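Local coordinates for hypothetical protein APE0754 (Aeropyrum pernix, PDB 1TUA) that is of unknown function but is built from two tandem KH domains and probably binds RNA, at residues T33-I37 with V48-A52; K68-F74 with I88-V92; E77-R81 with T127-I131; I108-I112 with L157-H163. Numbering follows the deposited sequence.

Contacts 1 and 4 lie on opposite sides of the chain's centre, their centres about 40 Å apart, and contacts 2 and 3 fall between them. Contact 1 is internal to the first KH domain, pairing strands 35-40 and 45-50; the chain then enters helix 57-72, whose end forms contact 2 on strand 87-93 of the second domain. Contact 3 ties the linker helix 76-79 to strand 130-133 of the second sheet. Contacts 2 and 3 cross along the chain and touch, with centres about 10 Å apart, so they join the two domains. Contact 4 crosses contact 3 in sequence and packs helix 102-113 on the end of helix 144-158 in the second domain, just before helix 163-188 begins.

Contact 1: residues T33-I37 with V48-A52; sequences TGTVI and VEPEA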
loop_
_atom_site.group_PDB
_atom_site.type_symbol
_atom_site.label_atom_id
_atom_site.label_comp_id
_atom_site.label_asym_id
_atom_site.label_seq_id
_atom_site.Cartn_x
_atom_site.Cartn_y
_atom_site.Cartn_z
ATOM N N THR A 33 -16.721 5.575 -4.711
ATOM C CA THR A 33 -16.314 6.826 -4.066
ATOM C C THR A 33 -17.043 8.093 -4.521
ATOM O O THR A 33 -16.952 9.127 -3.862
ATOM C CB THR A 33 -14.805 7.066 -4.251
ATOM O OG1 THR A 33 -14.502 7.103 -5.651
ATOM C CG2 THR A 33 -13.994 5.959 -3.579
ATOM N N GLY A 34 -17.757 8.026 -5.640
ATOM C CA GLY A 34 -18.457 9.207 -6.122
ATOM C C GLY A 34 -17.486 10.192 -6.750
ATOM O O GLY A 34 -17.645 11.414 -6.644
ATOM N N THR A 35 -16.466 9.656 -7.407
ATOM C CA THR A 35 -15.469 10.487 -8.059
ATOM C C THR A 35 -15.502 10.279 -9.561
ATOM O O THR A 35 -16.182 9.380 -10.067
ATOM C CB THR A 35 -14.036 10.151 -7.565
ATOM O OG1 THR A 35 -13.759 8.763 -7.800
ATOM C CG2 THR A 35 -13.892 10.464 -6.075
ATOM N N VAL A 36 -14.775 11.142 -10.267
ATOM C CA VAL A 36 -14.642 11.058 -11.707
ATOM C C VAL A 36 -13.140 10.967 -11.950
ATOM O O VAL A 36 -12.371 11.821 -11.504
ATOM C CB VAL A 36 -15.220 12.293 -12.408
ATOM C CG1 VAL A 36 -15.013 12.170 -13.918
ATOM C CG2 VAL A 36 -16.700 12.427 -12.069
ATOM N N ILE A 37 -12.725 9.913 -12.636
ATOM C CA ILE A 37 -11.318 9.701 -12.899
ATOM C C ILE A 37 -11.035 9.824 -14.388
ATOM O O ILE A 37 -11.643 9.136 -15.208
ATOM C CB ILE A 37 -10.888 8.307 -12.404
ATOM C CG1 ILE A 37 -11.151 8.194 -10.904
ATOM C CG2 ILE A 37 -9.420 8.071 -12.703
ATOM C CD1 ILE A 37 -10.842 6.819 -10.328
ATOM N N VAL A 48 -8.101 12.615 -10.370
ATOM C CA VAL A 48 -9.262 12.221 -9.582
ATOM C C VAL A 48 -9.998 13.480 -9.126
ATOM O O VAL A 48 -9.395 14.375 -8.542
ATOM C CB VAL A 48 -8.839 11.406 -8.334
ATOM C CG1 VAL A 48 -10.071 10.909 -7.600
ATOM C CG2 VAL A 48 -7.948 10.230 -8.750
ATOM N N GLU A 49 -11.296 13.544 -9.414
ATOM C CA GLU A 49 -12.121 14.685 -9.034
ATOM C C GLU A 49 -13.424 14.207 -8.410
ATOM O O GLU A 49 -13.872 13.094 -8.666
ATOM C CB GLU A 49 -12.519 15.513 -10.255
ATOM C CG GLU A 49 -11.414 15.955 -11.169
ATOM C CD GLU A 49 -11.986 16.640 -12.395
ATOM O OE1 GLU A 49 -12.924 16.072 -12.997
ATOM O OE2 GLU A 49 -11.511 17.737 -12.754
ATOM N N PRO A 50 -14.056 15.054 -7.588
ATOM C CA PRO A 50 -15.324 14.653 -6.976
ATOM C C PRO A 50 -16.411 14.848 -8.040
ATOM O O PRO A 50 -16.273 15.712 -8.911
ATOM C CB PRO A 50 -15.467 15.631 -5.811
ATOM C CG PRO A 50 -14.825 16.882 -6.352
ATOM C CD PRO A 50 -13.589 16.348 -7.054
ATOM N N GLU A 51 -17.475 14.051 -7.993
ATOM C CA GLU A 51 -18.547 14.203 -8.980
ATOM C C GLU A 51 -19.440 15.397 -8.622
ATOM O O GLU A 51 -20.133 15.939 -9.484
ATOM C CB GLU A 51 -19.388 12.924 -9.067
ATOM C CG GLU A 51 -20.157 12.579 -7.800
ATOM C CD GLU A 51 -20.906 11.254 -7.901
ATOM O OE1 GLU A 51 -20.558 10.419 -8.761
ATOM O OE2 GLU A 51 -21.836 11.036 -7.099
ATOM N N ALA A 52 -19.410 15.796 -7.349
ATOM C CA ALA A 52 -20.200 16.924 -6.831
ATOM C C ALA A 52 -19.399 17.603 -5.715
ATOM O O ALA A 52 -18.561 16.957 -5.085
ATOM C CB ALA A 52 -21.543 16.422 -6.295
HETATM O O HOH W 1 -18.916 8.941 -10.300
#
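This is an antiparallel strand pairing at the open end of the hairpin formed by strands 35-40 and 45-50, where edge strand 35-40 meets the central strand of the first three-stranded sheet. The hydrogen-bonded pair is Val36 with Glu49: Val36 N donates to Glu49 O at 2.7 Å and Glu49 N to Val36 O at 2.9 Å. Non-hydrogen-bonded pairs flank it, Thr35 with Pro50 and Ile37 with Val48. Beyond the strands, Glu51 N reaches Gly34 O at 3.0 Å. Gly34, with positive phi, is where the chain leaves helix 24-33, and Thr35 OG1 donates back to Thr33 OG1 at 2.8 Å across this turn. Ile37 and Val48 share the face covered by helices 24-33 and 57-72, with Ile37 CG1 4.4 Å from Val48 CG2. Val36 and Glu49 occupy the other face, where Val36 CG2 lies 4.0 Å from Glu51 CA and the Glu49 carboxylate makes a salt bridge with Arg5. Water 1 sits 2.8 Å from Thr35 O and 2.7 Å from Glu51 OE1. An all-antiparallel sheet of order 1-3-2, with two helices between its first two strands and a third helix after the hairpin, is the type I KH fold.

Contact 2: residues K68-F74 with I88-V92; sequences KAISLGF and ILVVV
Residues 68-72 form the last turn of a helix and residues 88-92 an extended strand; the short axes run at 34° to each other, 10.3 Å apart at closest approach. This is helix-on-sheet packing between tandem KH domains: the C-terminal helix of the first lies on the sheet of the second, on the face opposite helix 144-158, consistent with a four-layer alpha-beta sandwich. The helix stops in a Schellman motif at Gly73 (phi 131°), with Phe74 N bonded to Ala69 O at 3.1 Å and Gly73 N to Ile70 O at 3.0 Å. In CA register, Ala69 lies 7.3 Å from Leu89 and Leu72 8.9 Å from Val91. Leu89 and Val91 point toward the helix, while Val90 points away. Leu89 (chi1 t, chi2 p) has the largest share of the contact: its CD2 lies 3.8 Å from Lys68 CD, 4.2 Å from Ala69 CB and 4.1 Å from Leu72 CD1, and its CD1 is 4.4 Å from Phe74 CE2, Ala69 CB and Leu72 CD1. Leu72, chi1 m and chi2 t, brings CD1 to 3.5 Å from Val91 CG2. Lys68, fully extended, passes Leu89 so that water 2 bridges Lys68 NZ (2.7 Å) and Leu89 O (3.1 Å).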
loop_
_atom_site.group_PDB
_atom_site.type_symbol
_atom_site.label_atom_id
_atom_site.label_comp_id
_atom_site.label_asym_id
_atom_site.label_seq_id
_atom_site.Cartn_x
_atom_site.Cartn_y
_atom_site.Cartn_z
ATOM N N LYS A 68 -2.855 4.897 -6.678
ATOM C CA LYS A 68 -1.434 4.848 -6.363
ATOM C C LYS A 68 -1.016 3.424 -6.015
ATOM O O LYS A 68 0.037 2.960 -6.449
ATOM C CB LYS A 68 -1.112 5.790 -5.199
ATOM C CG LYS A 68 0.353 5.763 -4.786
ATOM C CD LYS A 68 0.614 6.693 -3.605
ATOM C CE LYS A 68 2.080 6.643 -3.165
ATOM N NZ LYS A 68 2.340 7.459 -1.931
ATOM N N ALA A 69 -1.845 2.730 -5.238
ATOM C CA ALA A 69 -1.555 1.353 -4.838
ATOM C C ALA A 69 -1.465 0.405 -6.046
ATOM O O ALA A 69 -0.614 -0.487 -6.083
ATOM C CB ALA A 69 -2.617 0.858 -3.848
ATOM N N ILE A 70 -2.343 0.589 -7.029
ATOM C CA ILE A 70 -2.314 -0.254 -8.226
ATOM C C ILE A 70 -1.055 0.059 -9.035
ATOM O O ILE A 70 -0.398 -0.842 -9.564
ATOM C CB ILE A 70 -3.572 -0.031 -9.096
ATOM C CG1 ILE A 70 -4.806 -0.519 -8.326
ATOM C CG2 ILE A 70 -3.427 -0.758 -10.449
ATOM C CD1 ILE A 70 -6.123 -0.137 -8.969
ATOM N N SER A 71 -0.721 1.342 -9.118
ATOM C CA SER A 71 0.480 1.783 -9.828
ATOM C C SER A 71 1.725 1.137 -9.206
ATOM O O SER A 71 2.649 0.733 -9.911
ATOM C CB SER A 71 0.596 3.310 -9.751
ATOM O OG SER A 71 1.769 3.770 -10.400
ATOM N N LEU A 72 1.735 1.039 -7.881
ATOM C CA LEU A 72 2.855 0.441 -7.153
ATOM C C LEU A 72 2.994 -1.069 -7.348
ATOM O O LEU A 72 4.040 -1.647 -7.034
ATOM C CB LEU A 72 2.739 0.764 -5.663
ATOM C CG LEU A 72 3.076 2.215 -5.308
ATOM C CD1 LEU A 72 2.647 2.510 -3.885
ATOM C CD2 LEU A 72 4.570 2.449 -5.486
ATOM N N GLY A 73 1.948 -1.715 -7.855
ATOM C CA GLY A 73 2.036 -3.147 -8.090
ATOM C C GLY A 73 0.903 -4.009 -7.561
ATOM O O GLY A 73 0.769 -5.164 -7.967
ATOM N N PHE A 74 0.095 -3.468 -6.653
ATOM C CA PHE A 74 -1.023 -4.222 -6.098
ATOM C C PHE A 74 -2.115 -4.474 -7.127
ATOM O O PHE A 74 -2.439 -3.599 -7.921
ATOM C CB PHE A 74 -1.688 -3.456 -4.944
ATOM C CG PHE A 74 -1.025 -3.637 -3.606
ATOM C CD1 PHE A 74 -1.022 -4.880 -2.973
ATOM C CD2 PHE A 74 -0.445 -2.553 -2.956
ATOM C CE1 PHE A 74 -0.456 -5.038 -1.710
ATOM C CE2 PHE A 74 0.126 -2.697 -1.689
ATOM C CZ PHE A 74 0.119 -3.943 -1.065
ATOM N N ILE A 88 -4.565 2.452 5.442
ATOM C CA ILE A 88 -3.684 3.412 4.789
ATOM C C ILE A 88 -2.629 2.699 3.935
ATOM O O ILE A 88 -2.434 1.487 4.025
ATOM C CB ILE A 88 -2.943 4.316 5.814
ATOM C CG1 ILE A 88 -1.989 3.471 6.660
ATOM C CG2 ILE A 88 -3.949 5.040 6.701
ATOM C CD1 ILE A 88 -1.036 4.282 7.497
ATOM N N LEU A 89 -1.949 3.478 3.110
ATOM C CA LEU A 89 -0.910 2.957 2.241
ATOM C C LEU A 89 0.435 3.516 2.686
ATOM O O LEU A 89 0.606 4.731 2.784
ATOM C CB LEU A 89 -1.184 3.373 0.798
ATOM C CG LEU A 89 -0.104 3.067 -0.244
ATOM C CD1 LEU A 89 0.060 1.560 -0.406
ATOM C CD2 LEU A 89 -0.505 3.709 -1.569
ATOM N N VAL A 90 1.376 2.623 2.969
ATOM C CA VAL A 90 2.718 3.019 3.376
ATOM C C VAL A 90 3.673 2.401 2.379
ATOM O O VAL A 90 3.479 1.262 1.958
ATOM C CB VAL A 90 3.054 2.510 4.777
ATOM C CG1 VAL A 90 4.530 2.757 5.079
ATOM C CG2 VAL A 90 2.176 3.219 5.793
ATOM N N VAL A 91 4.701 3.149 1.994
ATOM C CA VAL A 91 5.657 2.644 1.018
ATOM C C VAL A 91 7.090 2.724 1.504
ATOM O O VAL A 91 7.496 3.714 2.109
ATOM C CB VAL A 91 5.562 3.429 -0.312
ATOM C CG1 VAL A 91 6.591 2.902 -1.306
ATOM C CG2 VAL A 91 4.160 3.313 -0.889
ATOM N N VAL A 92 7.845 1.662 1.243
ATOM C CA VAL A 92 9.257 1.612 1.593
ATOM C C VAL A 92 10.020 1.652 0.272
ATOM O O VAL A 92 9.909 0.738 -0.545
ATOM C CB VAL A 92 9.613 0.315 2.345
ATOM C CG1 VAL A 92 11.115 0.219 2.541
ATOM C CG2 VAL A 92 8.916 0.297 3.695
HETATM O O HOH W 2 1.304 6.523 0.404
#

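Contact 3: residues E77-R81 with T127-I131; sequences EKAFR and TDTYI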
loop_
_atom_site.group_PDB
_atom_site.type_symbol
_atom_site.label_atom_id
_atom_site.label_comp_id
_atom_site.label_asym_id
_atom_site.label_seq_id
_atom_site.Cartn_x
_atom_site.Cartn_y
_atom_site.Cartn_z
ATOM N N GLU A 77 -8.002 -5.747 -6.771
ATOM C CA GLU A 77 -8.713 -6.394 -5.682
ATOM C C GLU A 77 -8.083 -6.127 -4.320
ATOM O O GLU A 77 -8.793 -5.953 -3.332
ATOM C CB GLU A 77 -8.794 -7.902 -5.925
ATOM C CG GLU A 77 -9.624 -8.332 -7.145
ATOM C CD GLU A 77 -8.962 -8.019 -8.488
ATOM O OE1 GLU A 77 -7.715 -7.937 -8.558
ATOM O OE2 GLU A 77 -9.697 -7.877 -9.489
ATOM N N LYS A 78 -6.755 -6.102 -4.252
ATOM C CA LYS A 78 -6.100 -5.834 -2.976
ATOM C C LYS A 78 -6.088 -4.334 -2.693
ATOM O O LYS A 78 -6.305 -3.906 -1.558
ATOM C CB LYS A 78 -4.674 -6.381 -2.978
ATOM C CG LYS A 78 -4.607 -7.894 -2.864
ATOM C CD LYS A 78 -3.177 -8.392 -2.992
ATOM C CE LYS A 78 -3.055 -9.879 -2.673
ATOM N NZ LYS A 78 -3.355 -10.154 -1.248
ATOM N N ALA A 79 -5.846 -3.536 -3.730
ATOM C CA ALA A 79 -5.809 -2.079 -3.583
ATOM C C ALA A 79 -7.125 -1.500 -3.053
ATOM O O ALA A 79 -7.116 -0.505 -2.331
ATOM C CB ALA A 79 -5.457 -1.429 -4.923
ATOM N N PHE A 80 -8.253 -2.113 -3.409
ATOM C CA PHE A 80 -9.562 -1.631 -2.956
ATOM C C PHE A 80 -9.686 -1.594 -1.436
ATOM O O PHE A 80 -10.565 -0.925 -0.888
ATOM C CB PHE A 80 -10.694 -2.490 -3.531
ATOM C CG PHE A 80 -10.882 -2.340 -5.015
ATOM C CD1 PHE A 80 -10.654 -1.121 -5.646
ATOM C CD2 PHE A 80 -11.336 -3.415 -5.781
ATOM C CE1 PHE A 80 -10.876 -0.966 -7.022
ATOM C CE2 PHE A 80 -11.562 -3.270 -7.157
ATOM C CZ PHE A 80 -11.332 -2.040 -7.776
ATOM N N ARG A 81 -8.802 -2.315 -0.754
ATOM C CA ARG A 81 -8.813 -2.335 0.704
ATOM C C ARG A 81 -8.621 -0.921 1.244
ATOM O O ARG A 81 -9.071 -0.599 2.341
ATOM C CB ARG A 81 -7.699 -3.249 1.225
ATOM C CG ARG A 81 -7.517 -3.224 2.742
ATOM C CD ARG A 81 -6.528 -4.288 3.188
ATOM N NE ARG A 81 -6.228 -4.187 4.612
ATOM C CZ ARG A 81 -5.569 -5.114 5.303
ATOM N NH1 ARG A 81 -5.144 -6.213 4.696
ATOM N NH2 ARG A 81 -5.335 -4.937 6.598
ATOM N N THR A 127 1.195 -8.974 10.950
ATOM C CA THR A 127 0.661 -7.617 11.021
ATOM C C THR A 127 -0.714 -7.441 10.393
ATOM O O THR A 127 -1.309 -6.371 10.499
ATOM C CB THR A 127 1.613 -6.621 10.331
ATOM O OG1 THR A 127 1.745 -6.974 8.950
ATOM C CG2 THR A 127 2.984 -6.655 10.978
ATOM N N ASP A 128 -1.212 -8.487 9.742
ATOM C CA ASP A 128 -2.507 -8.431 9.071
ATOM C C ASP A 128 -2.520 -7.281 8.066
ATOM O O ASP A 128 -3.403 -6.426 8.090
ATOM C CB ASP A 128 -3.640 -8.259 10.087
ATOM C CG ASP A 128 -5.012 -8.357 9.448
ATOM O OD1 ASP A 128 -5.181 -9.191 8.531
ATOM O OD2 ASP A 128 -5.923 -7.610 9.867
ATOM N N THR A 129 -1.516 -7.270 7.193
ATOM C CA THR A 129 -1.391 -6.257 6.146
ATOM C C THR A 129 -1.176 -6.942 4.790
ATOM O O THR A 129 -0.886 -8.140 4.729
ATOM C CB THR A 129 -0.166 -5.353 6.372
ATOM O OG1 THR A 129 1.019 -6.162 6.344
ATOM C CG2 THR A 129 -0.256 -4.629 7.706
ATOM N N TYR A 130 -1.343 -6.181 3.710
ATOM C CA TYR A 130 -1.080 -6.692 2.370
ATOM C C TYR A 130 0.258 -6.048 2.028
ATOM O O TYR A 130 0.440 -4.855 2.248
ATOM C CB TYR A 130 -2.113 -6.215 1.341
ATOM C CG TYR A 130 -3.490 -6.836 1.439
ATOM C CD1 TYR A 130 -3.701 -8.039 2.117
ATOM C CD2 TYR A 130 -4.580 -6.232 0.818
ATOM C CE1 TYR A 130 -4.966 -8.620 2.172
ATOM C CE2 TYR A 130 -5.843 -6.805 0.865
ATOM C CZ TYR A 130 -6.031 -7.995 1.541
ATOM O OH TYR A 130 -7.285 -8.565 1.573
ATOM N N ILE A 131 1.190 -6.832 1.508
ATOM C CA ILE A 131 2.504 -6.307 1.154
ATOM C C ILE A 131 2.864 -6.688 -0.280
ATOM O O ILE A 131 2.772 -7.856 -0.664
ATOM C CB ILE A 131 3.604 -6.852 2.119
ATOM C CG1 ILE A 131 3.332 -6.363 3.546
ATOM C CG2 ILE A 131 4.989 -6.400 1.660
ATOM C CD1 ILE A 131 4.272 -6.934 4.607
HETATM O O HOH W 3 -4.626 -8.605 5.975
#
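Arg81 makes the direct hydrogen bond of this contact: its NH2 donates to Asp128 O at 2.9 Å. Water 3 adds a second link, accepting from Arg81 NH1 at 2.8 Å and donating to Asp128 OD1 at 2.7 Å; the carboxylate itself stays beyond salt-bridge range, with OD2 4.3 Å from NH2 of Arg81. Arg81 NE bonds to Gln87. Asp128 is the first residue beyond helix 118-127 and has positive phi. Next comes a double cation-pi arrangement on Tyr130. Arg81 CZ stands 4.5 Å from the ring centroid of Tyr130, almost exactly on its normal, and Lys78 NZ lies 4.1 Å from the same centroid over the opposite face. Lys78 CB also meets Tyr130 CD2 at 3.8 Å. The linker helix 76-79 and the 3-10 turn after it are held to edge strand 130-133 of the second KH sheet chiefly by two cations sandwiching one phenol ring, a surface junction of charge, pi and water-mediated contacts with little aliphatic packing.

Contact 4: residues I108-I112 with L157-H163; sequences IKGRI and LAEGRMH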
loop_
_atom_site.group_PDB
_atom_site.type_symbol
_atom_site.label_atom_id
_atom_site.label_comp_id
_atom_site.label_asym_id
_atom_site.label_seq_id
_atom_site.Cartn_x
_atom_site.Cartn_y
_atom_site.Cartn_z
ATOM N N ILE A 108 18.599 -7.758 -1.367
ATOM C CA ILE A 108 17.678 -7.450 -0.278
ATOM C C ILE A 108 16.248 -7.868 -0.599
ATOM O O ILE A 108 15.498 -8.232 0.306
ATOM C CB ILE A 108 17.688 -5.951 0.119
ATOM C CG1 ILE A 108 17.221 -5.085 -1.045
ATOM C CG2 ILE A 108 19.078 -5.551 0.577
ATOM C CD1 ILE A 108 16.899 -3.664 -0.631
ATOM N N LYS A 109 15.860 -7.826 -1.871
ATOM C CA LYS A 109 14.510 -8.246 -2.222
ATOM C C LYS A 109 14.387 -9.733 -1.919
ATOM O O LYS A 109 13.322 -10.214 -1.532
ATOM C CB LYS A 109 14.215 -7.961 -3.695
ATOM C CG LYS A 109 14.024 -6.478 -3.990
ATOM C CD LYS A 109 13.903 -6.195 -5.478
ATOM C CE LYS A 109 12.560 -6.633 -6.031
ATOM N NZ LYS A 109 12.496 -6.468 -7.514
ATOM N N GLY A 110 15.496 -10.452 -2.074
ATOM C CA GLY A 110 15.503 -11.875 -1.783
ATOM C C GLY A 110 15.252 -12.126 -0.305
ATOM O O GLY A 110 14.558 -13.075 0.053
ATOM N N ARG A 111 15.821 -11.280 0.553
ATOM C CA ARG A 111 15.638 -11.390 2.005
ATOM C C ARG A 111 14.205 -11.012 2.397
ATOM O O ARG A 111 13.595 -11.654 3.247
ATOM C CB ARG A 111 16.605 -10.460 2.746
ATOM C CG ARG A 111 18.071 -10.820 2.608
ATOM C CD ARG A 111 18.405 -12.085 3.374
ATOM N NE ARG A 111 18.319 -11.891 4.820
ATOM C CZ ARG A 111 18.514 -12.858 5.709
ATOM N NH1 ARG A 111 18.804 -14.085 5.292
ATOM N NH2 ARG A 111 18.425 -12.604 7.008
ATOM N N ILE A 112 13.679 -9.957 1.782
ATOM C CA ILE A 112 12.327 -9.490 2.075
ATOM C C ILE A 112 11.271 -10.493 1.632
ATOM O O ILE A 112 10.295 -10.728 2.344
ATOM C CB ILE A 112 12.069 -8.124 1.401
ATOM C CG1 ILE A 112 12.948 -7.063 2.068
ATOM C CG2 ILE A 112 10.591 -7.753 1.497
ATOM C CD1 ILE A 112 12.953 -5.718 1.367
ATOM N N LEU A 157 14.816 -5.966 7.371
ATOM C CA LEU A 157 15.285 -7.012 6.466
ATOM C C LEU A 157 16.144 -6.407 5.364
ATOM O O LEU A 157 17.138 -7.002 4.953
ATOM C CB LEU A 157 14.109 -7.770 5.838
ATOM C CG LEU A 157 13.302 -8.702 6.744
ATOM C CD1 LEU A 157 12.200 -9.374 5.935
ATOM C CD2 LEU A 157 14.217 -9.745 7.353
ATOM N N ALA A 158 15.763 -5.220 4.890
ATOM C CA ALA A 158 16.510 -4.548 3.829
ATOM C C ALA A 158 17.879 -4.123 4.336
ATOM O O ALA A 158 18.768 -3.794 3.551
ATOM C CB ALA A 158 15.740 -3.327 3.328
ATOM N N GLU A 159 18.042 -4.132 5.656
ATOM C CA GLU A 159 19.305 -3.746 6.259
ATOM C C GLU A 159 20.169 -4.949 6.645
ATOM O O GLU A 159 21.272 -4.786 7.159
ATOM C CB GLU A 159 19.031 -2.840 7.458
ATOM C CG GLU A 159 18.224 -1.618 7.049
ATOM C CD GLU A 159 17.946 -0.666 8.187
ATOM O OE1 GLU A 159 17.309 -1.084 9.182
ATOM O OE2 GLU A 159 18.365 0.509 8.079
ATOM N N GLY A 160 19.665 -6.156 6.389
ATOM C CA GLY A 160 20.437 -7.356 6.674
ATOM C C GLY A 160 20.188 -8.140 7.954
ATOM O O GLY A 160 20.878 -9.136 8.208
ATOM N N ARG A 161 19.221 -7.713 8.760
ATOM C CA ARG A 161 18.915 -8.406 10.009
ATOM C C ARG A 161 18.474 -9.835 9.722
ATOM O O ARG A 161 17.935 -10.111 8.649
ATOM C CB ARG A 161 17.790 -7.681 10.751
ATOM C CG ARG A 161 18.100 -6.248 11.150
ATOM C CD ARG A 161 19.084 -6.212 12.303
ATOM N NE ARG A 161 19.209 -4.878 12.883
ATOM C CZ ARG A 161 19.976 -4.586 13.933
ATOM N NH1 ARG A 161 20.692 -5.539 14.524
ATOM N NH2 ARG A 161 20.022 -3.342 14.398
ATOM N N MET A 162 18.702 -10.740 10.671
ATOM C CA MET A 162 18.282 -12.134 10.512
ATOM C C MET A 162 16.758 -12.126 10.477
ATOM O O MET A 162 16.135 -11.211 11.007
ATOM C CB MET A 162 18.729 -12.997 11.703
ATOM C CG MET A 162 20.226 -13.307 11.806
ATOM S SD MET A 162 20.575 -14.503 13.149
ATOM C CE MET A 162 20.657 -13.397 14.576
ATOM N N HIS A 163 16.158 -13.138 9.863
ATOM C CA HIS A 163 14.702 -13.212 9.810
ATOM C C HIS A 163 14.126 -13.412 11.213
ATOM O O HIS A 163 13.154 -12.763 11.594
ATOM C CB HIS A 163 14.268 -14.363 8.896
ATOM C CG HIS A 163 14.480 -14.085 7.441
ATOM N ND1 HIS A 163 13.642 -13.272 6.708
ATOM C CD2 HIS A 163 15.456 -14.480 6.591
ATOM C CE1 HIS A 163 14.093 -13.178 5.471
ATOM N NE2 HIS A 163 15.193 -13.900 5.373
HETATM O O HOH W 4 18.032 -9.456 5.705
HETATM O O HOH W 5 18.337 -15.276 8.406
#
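Ile112 and Ile108, one helical turn apart on helix 102-113, pack against the last turn of helix 144-158. Ile112 CG1 lies 4.0 Å from Leu157 CB and Ile112 CD1 4.2 Å from Ala158 CB, while Ile108 CD1 reaches Ala158 CB at 4.1 Å. The small alanine lets the backbones come close, with 5.2 Å between the CA atoms of Ile108 and Ala158. Leu94 also touches Ile108, Ile112 and Ala158, and Leu157 touches Ile123 and Val166. Helix 144-158 then ends in a Schellman motif at Gly160, and Met162 is the N-cap residue of helix 163-188. Over this turn folds Arg111, all m through chi3: its NH2 donates to Arg161 O at 3.0 Å. Water 4 accepts from Arg111 NE at 2.6 Å and donates to Leu157 O at 2.7 Å and Arg161 O at 3.0 Å. The chemistry divides into aliphatic packing between two helices of the second KH domain and an arginine reaching Arg161 O directly and Leu157 O, at the end of helix 144-158, through water 4.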